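Local coordinates for protein cycloalternan-forming enzyme (Listeria monocytogenes serovar 1/2a, PDB 5F7U) that belongs to glycoside hydrolase family 31, a large multidomain protein built round a TIM barrel, with alpha-D-glucopyranose and magnesium ions bound in this model, at residues W368-E373 / G396-Q401; M658-E663 / R673-A678. The protein carries 1 engineered substitution. All blocks are in the same frame, centred on the assembly; numbering follows the deposited sequence.

Interaction 1 of 2, residues W368-E373 / G396-Q401. With MG (magnesium ion), chain J; GLC (alpha-D-glucopyranose), chain F; GLC (alpha-D-glucopyranose), chain B.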
loop_
_atom_site.group_PDB
_atom_site.type_symbol
_atom_site.label_atom_id
_atom_site.label_comp_id
_atom_site.label_asym_id
_atom_site.label_seq_id
_atom_site.Cartn_x
_atom_site.Cartn_y
_atom_site.Cartn_z
ATOM N N TRP A 368 10.777 -10.974 7.490
ATOM C CA TRP A 368 10.032 -11.479 8.638
ATOM C C TRP A 368 9.686 -12.942 8.457
ATOM O O TRP A 368 9.144 -13.309 7.420
ATOM C CB TRP A 368 8.714 -10.738 8.800
ATOM C CG TRP A 368 8.820 -9.305 9.177
ATOM C CD1 TRP A 368 9.337 -8.290 8.422
ATOM C CD2 TRP A 368 8.335 -8.714 10.387
ATOM N NE1 TRP A 368 9.216 -7.084 9.111
ATOM C CE2 TRP A 368 8.618 -7.327 10.321
ATOM C CE3 TRP A 368 7.714 -9.227 11.538
ATOM C CZ2 TRP A 368 8.279 -6.435 11.347
ATOM C CZ3 TRP A 368 7.386 -8.318 12.589
ATOM C CH2 TRP A 368 7.665 -6.941 12.465
ATOM N N MET A 369 9.983 -13.761 9.475
ATOM C CA MET A 369 9.621 -15.201 9.473
ATOM C C MET A 369 8.458 -15.459 10.405
ATOM O O MET A 369 8.451 -14.996 11.543
ATOM C CB MET A 369 10.802 -16.047 9.957
ATOM C CG MET A 369 12.099 -15.693 9.246
ATOM S SD MET A 369 13.318 -17.023 9.317
ATOM C CE MET A 369 13.432 -17.293 11.089
ATOM N N SER A 370 7.494 -16.246 9.945
ATOM C CA SER A 370 6.281 -16.485 10.729
ATOM C C SER A 370 5.711 -17.837 10.316
ATOM O O SER A 370 5.872 -18.233 9.165
ATOM C CB SER A 370 5.262 -15.371 10.463
ATOM O OG SER A 370 4.032 -15.607 11.146
ATOM N N ALA A 371 5.036 -18.514 11.246
ATOM C CA ALA A 371 4.262 -19.739 10.959
ATOM C C ALA A 371 3.377 -20.012 12.145
ATOM O O ALA A 371 3.867 -20.117 13.282
ATOM C CB ALA A 371 5.173 -20.944 10.696
ATOM N N ASN A 372 2.075 -20.154 11.897
ATOM C CA ASN A 372 1.168 -20.419 13.003
ATOM C C ASN A 372 1.534 -21.705 13.747
ATOM O O ASN A 372 1.286 -21.807 14.954
ATOM C CB ASN A 372 -0.289 -20.466 12.534
ATOM C CG ASN A 372 -1.260 -20.492 13.692
ATOM O OD1 ASN A 372 -1.784 -21.564 14.052
ATOM N ND2 ASN A 372 -1.486 -19.330 14.308
ATOM N N GLU A 373 2.122 -22.673 13.041
ATOM C CA GLU A 373 2.501 -23.957 13.658
ATOM C C GLU A 373 3.622 -23.908 14.716
ATOM O O GLU A 373 3.812 -24.885 15.458
ATOM C CB GLU A 373 2.823 -25.008 12.592
ATOM C CG GLU A 373 4.101 -24.753 11.804
ATOM C CD GLU A 373 4.206 -25.659 10.585
ATOM O OE1 GLU A 373 3.427 -25.478 9.613
ATOM O OE2 GLU A 373 5.091 -26.557 10.597
ATOM N N GLY A 396 13.054 -10.226 11.282
ATOM C CA GLY A 396 11.794 -10.224 12.029
ATOM C C GLY A 396 11.301 -11.632 12.291
ATOM O O GLY A 396 11.530 -12.536 11.496
ATOM N N PHE A 397 10.612 -11.814 13.419
ATOM C CA PHE A 397 10.168 -13.135 13.855
ATOM C C PHE A 397 8.803 -12.962 14.510
ATOM O O PHE A 397 8.607 -12.058 15.335
ATOM C CB PHE A 397 11.174 -13.743 14.848
ATOM C CG PHE A 397 11.008 -15.230 15.054
ATOM C CD1 PHE A 397 10.011 -15.740 15.885
ATOM C CD2 PHE A 397 11.891 -16.126 14.446
ATOM C CE1 PHE A 397 9.858 -17.117 16.056
ATOM C CE2 PHE A 397 11.750 -17.508 14.617
ATOM C CZ PHE A 397 10.737 -18.007 15.426
ATOM N N VAL A 398 7.845 -13.792 14.125
ATOM C CA VAL A 398 6.499 -13.645 14.675
ATOM C C VAL A 398 6.130 -14.928 15.401
ATOM O O VAL A 398 6.390 -16.013 14.880
ATOM C CB VAL A 398 5.439 -13.381 13.572
ATOM C CG1 VAL A 398 4.042 -13.196 14.190
ATOM C CG2 VAL A 398 5.815 -12.166 12.708
ATOM N N LEU A 399 5.536 -14.799 16.592
ATOM C CA LEU A 399 4.892 -15.944 17.245
ATOM C C LEU A 399 3.408 -15.692 17.376
ATOM O O LEU A 399 3.001 -14.666 17.914
ATOM C CB LEU A 399 5.482 -16.227 18.638
ATOM C CG LEU A 399 6.814 -16.973 18.665
ATOM C CD1 LEU A 399 7.202 -17.121 20.124
ATOM C CD2 LEU A 399 6.663 -18.347 18.017
ATOM N N GLU A 400 2.615 -16.649 16.904
ATOM C CA GLU A 400 1.175 -16.587 17.036
ATOM C C GLU A 400 0.676 -17.528 18.099
ATOM O O GLU A 400 -0.069 -17.106 19.004
ATOM C CB GLU A 400 0.492 -16.885 15.700
ATOM C CG GLU A 400 0.807 -15.843 14.644
ATOM C CD GLU A 400 -0.126 -15.887 13.458
ATOM O OE1 GLU A 400 -0.650 -16.984 13.127
ATOM O OE2 GLU A 400 -0.334 -14.809 12.852
ATOM N N GLN A 401 1.096 -18.787 18.008
ATOM C CA GLN A 401 0.610 -19.838 18.887
ATOM C C GLN A 401 1.490 -19.913 20.153
ATOM O O GLN A 401 2.113 -20.940 20.468
ATOM C CB GLN A 401 0.548 -21.156 18.111
ATOM C CG GLN A 401 -0.422 -22.149 18.716
ATOM C CD GLN A 401 -0.558 -23.459 17.971
ATOM O OE1 GLN A 401 -1.148 -24.380 18.522
ATOM N NE2 GLN A 401 0.001 -23.576 16.766
HETATM MG MG MG J . 4.458 -26.722 16.479
HETATM C C1 GLC F . -5.103 -18.684 14.786
HETATM C C2 GLC F . -6.443 -19.258 15.266
HETATM C C3 GLC F . -6.853 -18.663 16.619
HETATM C C4 GLC F . -5.726 -18.784 17.643
HETATM C C5 GLC F . -4.474 -18.111 17.060
HETATM C C6 GLC F . -3.273 -18.078 17.997
HETATM O O2 GLC F . -7.470 -18.959 14.318
HETATM O O3 GLC F . -8.031 -19.315 17.109
HETATM O O4 GLC F . -6.131 -18.153 18.864
HETATM O O5 GLC F . -4.111 -18.765 15.826
HETATM O O6 GLC F . -2.772 -19.409 18.153
HETATM C C1 GLC B . -5.930 -14.466 11.518
HETATM C C2 GLC B . -4.740 -13.847 10.753
HETATM C C3 GLC B . -3.666 -14.883 10.366
HETATM C C4 GLC B . -3.235 -15.693 11.600
HETATM C C5 GLC B . -4.447 -16.147 12.427
HETATM C C6 GLC B . -4.070 -16.812 13.741
HETATM O O2 GLC B . -5.209 -13.048 9.663
HETATM O O3 GLC B . -2.504 -14.250 9.801
HETATM O O4 GLC B . -2.475 -16.845 11.192
HETATM O O5 GLC B . -5.393 -15.093 12.700
HETATM O O6 GLC B . -5.296 -17.337 14.287
HETATM O O HOH W 1 3.299 -19.149 15.886
HETATM O O HOH W 2 4.116 -17.072 13.575
HETATM O O HOH W 3 5.496 -27.339 14.490
HETATM O O HOH W 4 5.276 -28.608 17.229
HETATM O O HOH W 5 2.215 -27.266 16.197
#
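Trp368 pairs with Gly396 in parallel register, CA to CA 4.0 Å, and the glycine CA lies over one face of the indole, offset toward its rim. At the edge of that ring, CE3 meets Val398 CG2. Met369 N donates to Gly396 O at 2.8 Å, nearly straight (170°) but from above the carbonyl plane; Met369 O receives Val398 N at 2.9 Å, almost along the C=O axis. On the opposite sheet face, Met369 CE meets Phe397 CD2 and CE2 obliquely. Ser370 lays CB and OG against Val398 CB. At Ala371 two waters bridge the backbones, to Val398 O and Glu400 N. Asn372, CG anti to its backbone N (chi1 -170°), sends ND2 to the anti lone pair of Glu400 OE1 at 2.8 Å, the two planes 76° apart. OE1 also accepts from O4 of the chain B glucopyranose at 2.7 Å, and ND2 donates to O5 of the chain F one at 3.1 Å. Asn372 O accepts from Gln401 NE2 at 2.8 Å. Glu373 O ligates magnesium together with Asp375 and Asp379. Helix 377-389 completes this beta-alpha-beta crossover, with strands 657-660 and 452-457 flanking the pair.

Interaction 2 of 2, residues M658-E663 / R673-A678. With GLC (alpha-D-glucopyranose), chain B; GLC (alpha-D-glucopyranose), chain C.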
loop_
_atom_site.group_PDB
_atom_site.type_symbol
_atom_site.label_atom_id
_atom_site.label_comp_id
_atom_site.label_asym_id
_atom_site.label_seq_id
_atom_site.Cartn_x
_atom_site.Cartn_y
_atom_site.Cartn_z
ATOM N N MET A 658 8.742 -7.533 3.571
ATOM C CA MET A 658 8.898 -8.913 3.091
ATOM C C MET A 658 8.645 -9.874 4.251
ATOM O O MET A 658 9.299 -9.771 5.298
ATOM C CB MET A 658 10.319 -9.123 2.545
ATOM C CG MET A 658 10.514 -10.461 1.844
ATOM S SD MET A 658 12.244 -10.723 1.424
ATOM C CE MET A 658 12.024 -12.211 0.451
ATOM N N GLN A 659 7.681 -10.797 4.079
ATOM C CA GLN A 659 7.238 -11.654 5.203
ATOM C C GLN A 659 6.637 -12.954 4.671
ATOM O O GLN A 659 5.770 -12.905 3.790
ATOM C CB GLN A 659 6.165 -10.912 6.038
ATOM C CG GLN A 659 5.627 -11.649 7.284
ATOM C CD GLN A 659 4.184 -12.136 7.188
ATOM O OE1 GLN A 659 3.603 -12.529 8.209
ATOM N NE2 GLN A 659 3.589 -12.121 5.988
ATOM N N PHE A 660 7.093 -14.097 5.185
ATOM C CA PHE A 660 6.391 -15.385 4.924
ATOM C C PHE A 660 5.603 -15.810 6.141
ATOM O O PHE A 660 5.954 -15.453 7.280
ATOM C CB PHE A 660 7.321 -16.519 4.375
ATOM C CG PHE A 660 8.358 -17.036 5.358
ATOM C CD1 PHE A 660 8.000 -17.924 6.392
ATOM C CD2 PHE A 660 9.718 -16.682 5.218
ATOM C CE1 PHE A 660 8.962 -18.418 7.277
ATOM C CE2 PHE A 660 10.685 -17.167 6.112
ATOM C CZ PHE A 660 10.307 -18.050 7.135
ATOM N N HIS A 661 4.544 -16.581 5.903
ATOM C CA HIS A 661 3.594 -16.930 6.962
ATOM C C HIS A 661 2.770 -18.138 6.513
ATOM O O HIS A 661 2.665 -18.432 5.297
ATOM C CB HIS A 661 2.690 -15.705 7.275
ATOM C CG HIS A 661 1.700 -15.937 8.375
ATOM N ND1 HIS A 661 2.047 -16.493 9.590
ATOM C CD2 HIS A 661 0.362 -15.712 8.428
ATOM C CE1 HIS A 661 0.963 -16.597 10.349
ATOM N NE2 HIS A 661 -0.072 -16.121 9.672
ATOM N N SER A 662 2.211 -18.856 7.489
ATOM C CA SER A 662 1.354 -19.990 7.193
ATOM C C SER A 662 0.248 -20.124 8.226
ATOM O O SER A 662 0.451 -19.854 9.407
ATOM C CB SER A 662 2.154 -21.298 7.078
ATOM O OG SER A 662 2.939 -21.505 8.248
ATOM N N GLU A 663 -0.902 -20.602 7.765
ATOM C CA GLU A 663 -2.107 -20.690 8.587
ATOM C C GLU A 663 -2.179 -21.861 9.584
ATOM O O GLU A 663 -2.630 -21.696 10.730
ATOM C CB GLU A 663 -3.306 -20.794 7.649
ATOM C CG GLU A 663 -4.627 -20.831 8.396
ATOM C CD GLU A 663 -5.805 -21.076 7.489
ATOM O OE1 GLU A 663 -5.849 -22.132 6.800
ATOM O OE2 GLU A 663 -6.688 -20.200 7.485
ATOM N N ARG A 673 5.887 -21.532 4.938
ATOM C CA ARG A 673 6.283 -20.939 3.665
ATOM C C ARG A 673 7.737 -20.430 3.721
ATOM O O ARG A 673 8.117 -19.495 3.017
ATOM C CB ARG A 673 5.308 -19.827 3.267
ATOM C CG ARG A 673 4.159 -20.301 2.365
ATOM C CD ARG A 673 3.175 -21.186 3.101
ATOM N NE ARG A 673 1.935 -21.362 2.337
ATOM C CZ ARG A 673 1.094 -22.382 2.499
ATOM N NH1 ARG A 673 1.357 -23.352 3.386
ATOM N NH2 ARG A 673 -0.020 -22.447 1.758
ATOM N N SER A 674 8.553 -21.066 4.555
ATOM C CA SER A 674 9.988 -20.795 4.583
ATOM C C SER A 674 10.654 -21.412 3.341
ATOM O O SER A 674 10.108 -22.371 2.767
ATOM C CB SER A 674 10.560 -21.439 5.844
ATOM O OG SER A 674 10.391 -22.844 5.779
ATOM N N PRO A 675 11.851 -20.903 2.936
ATOM C CA PRO A 675 12.448 -21.468 1.715
ATOM C C PRO A 675 12.910 -22.911 1.900
ATOM O O PRO A 675 12.794 -23.694 0.965
ATOM C CB PRO A 675 13.622 -20.532 1.405
ATOM C CG PRO A 675 13.906 -19.813 2.690
ATOM C CD PRO A 675 12.577 -19.695 3.393
ATOM N N TRP A 676 13.389 -23.270 3.100
ATOM C CA TRP A 676 13.800 -24.645 3.363
ATOM C C TRP A 676 12.599 -25.614 3.333
ATOM O O TRP A 676 12.692 -26.713 2.769
ATOM C CB TRP A 676 14.652 -24.755 4.665
ATOM C CG TRP A 676 13.969 -24.225 5.899
ATOM C CD1 TRP A 676 13.160 -24.926 6.736
ATOM C CD2 TRP A 676 14.041 -22.889 6.435
ATOM N NE1 TRP A 676 12.693 -24.110 7.748
ATOM C CE2 TRP A 676 13.208 -22.854 7.585
ATOM C CE3 TRP A 676 14.701 -21.713 6.041
ATOM C CZ2 TRP A 676 13.048 -21.701 8.371
ATOM C CZ3 TRP A 676 14.524 -20.542 6.813
ATOM C CH2 TRP A 676 13.696 -20.550 7.964
ATOM N N ASN A 677 11.466 -25.215 3.910
ATOM C CA ASN A 677 10.270 -26.051 3.790
ATOM C C ASN A 677 9.703 -26.111 2.386
ATOM O O ASN A 677 9.141 -27.144 1.999
ATOM C CB ASN A 677 9.160 -25.657 4.774
ATOM C CG ASN A 677 8.146 -26.778 4.960
ATOM O OD1 ASN A 677 8.527 -27.921 5.229
ATOM N ND2 ASN A 677 6.868 -26.480 4.738
ATOM N N ALA A 678 9.851 -25.023 1.628
ATOM C CA ALA A 678 9.386 -25.015 0.238
ATOM C C ALA A 678 10.167 -26.047 -0.586
ATOM O O ALA A 678 9.576 -26.794 -1.369
ATOM C CB ALA A 678 9.461 -23.607 -0.361
HETATM C C1 GLC B . -5.930 -14.466 11.518
HETATM C C2 GLC B . -4.740 -13.847 10.753
HETATM C C3 GLC B . -3.666 -14.883 10.366
HETATM C C4 GLC B . -3.235 -15.693 11.600
HETATM C C5 GLC B . -4.447 -16.147 12.427
HETATM C C6 GLC B . -4.070 -16.812 13.741
HETATM O O2 GLC B . -5.209 -13.048 9.663
HETATM O O3 GLC B . -2.504 -14.250 9.801
HETATM O O4 GLC B . -2.475 -16.845 11.192
HETATM O O5 GLC B . -5.393 -15.093 12.700
HETATM O O6 GLC B . -5.296 -17.337 14.287
HETATM C C1 GLC C . -10.608 -17.078 10.638
HETATM C C2 GLC C . -10.469 -15.662 11.211
HETATM C C3 GLC C . -9.165 -14.993 10.753
HETATM C C4 GLC C . -7.947 -15.833 11.159
HETATM C C5 GLC C . -8.154 -17.252 10.579
HETATM C C6 GLC C . -7.069 -18.240 10.981
HETATM O O1 GLC C . -10.875 -17.020 9.230
HETATM O O2 GLC C . -11.583 -14.876 10.789
HETATM O O3 GLC C . -9.100 -13.673 11.289
HETATM O O4 GLC C . -6.716 -15.290 10.624
HETATM O O5 GLC C . -9.426 -17.862 10.890
HETATM O O6 GLC C . -6.289 -18.398 9.799
HETATM O O HOH W 6 5.164 -20.115 7.371
#
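The eighth and last strand of the TIM barrel, 657-660, delivers its C-terminal end here into the glycan pocket and packs on the way against the start of helix 675-682. Phe660 and Arg673 carry the contact in nearly equal parts. The phenylalanine CG sits between the backbone N and the carbonyl carbon (chi1 68°), the crowded position, which brings one face of the ring down on Ser674. Ser674 CA stands 3.7 Å from the Phe660 ring centroid, 11° off the normal, a CH-pi contact over the middle of the ring. Phe660 CB touches Arg673 O at 3.4 Å, while CE2 and CZ reach Pro675 CD and Trp676 CH2 in looser apolar contact. Ser674 is the N-cap: its OG accepts from Asn677 N at 3.2 Å, is also hydrogen-bonded to Glu672, and lies over a face of the Trp676 ring toward its rim. Arg673, bent at chi2 (70°), lays its aliphatic part along the loop just past the strand, CD 3.6 Å from His661 O. Its guanidinium is held farther off by a salt bridge to Glu671 and hydrogen bonds to Ser605 and Gly634. One water joins the segments, donating to Ser662 OG at 2.8 Å and accepting from Arg673 N at 2.9 Å. Turned away from the helix, His661 donates from NE2 to O4 of the chain B glucopyranose at 2.9 Å, close to the ring plane. O6 of the chain C glucopyranose donates to Glu663 OE2 at 3.0 Å, an oxygen also bonded to Tyr275. Around the packing, Met369 of strand 367-369 lies against Phe660 and Trp676, and helices 642-653 and 687-700 touch Pro675 through Tyr645 and Phe691.

Strands 367-369 and 657-660, the first and eighth of the barrel, are neighbours, so interactions 1 and 2 meet where the barrel closes, their centres about 10 Å apart. Trp368 N lies 2.9 Å from Met658 O, a probable hydrogen bond, and farther along Asn372 N lies 3.0 Å from Ser662 O, probably another. Ser370 OG makes a weak hydrogen bond to His661 ND1, which may help set the turn of an imidazole whose other nitrogen faces the sugar. Glu400 of interaction 1 and His661 of interaction 2 converge on O4 of the chain B glucopyranose, so both contacts shape the same glycan pocket, while magnesium is bound at the end of 368-373.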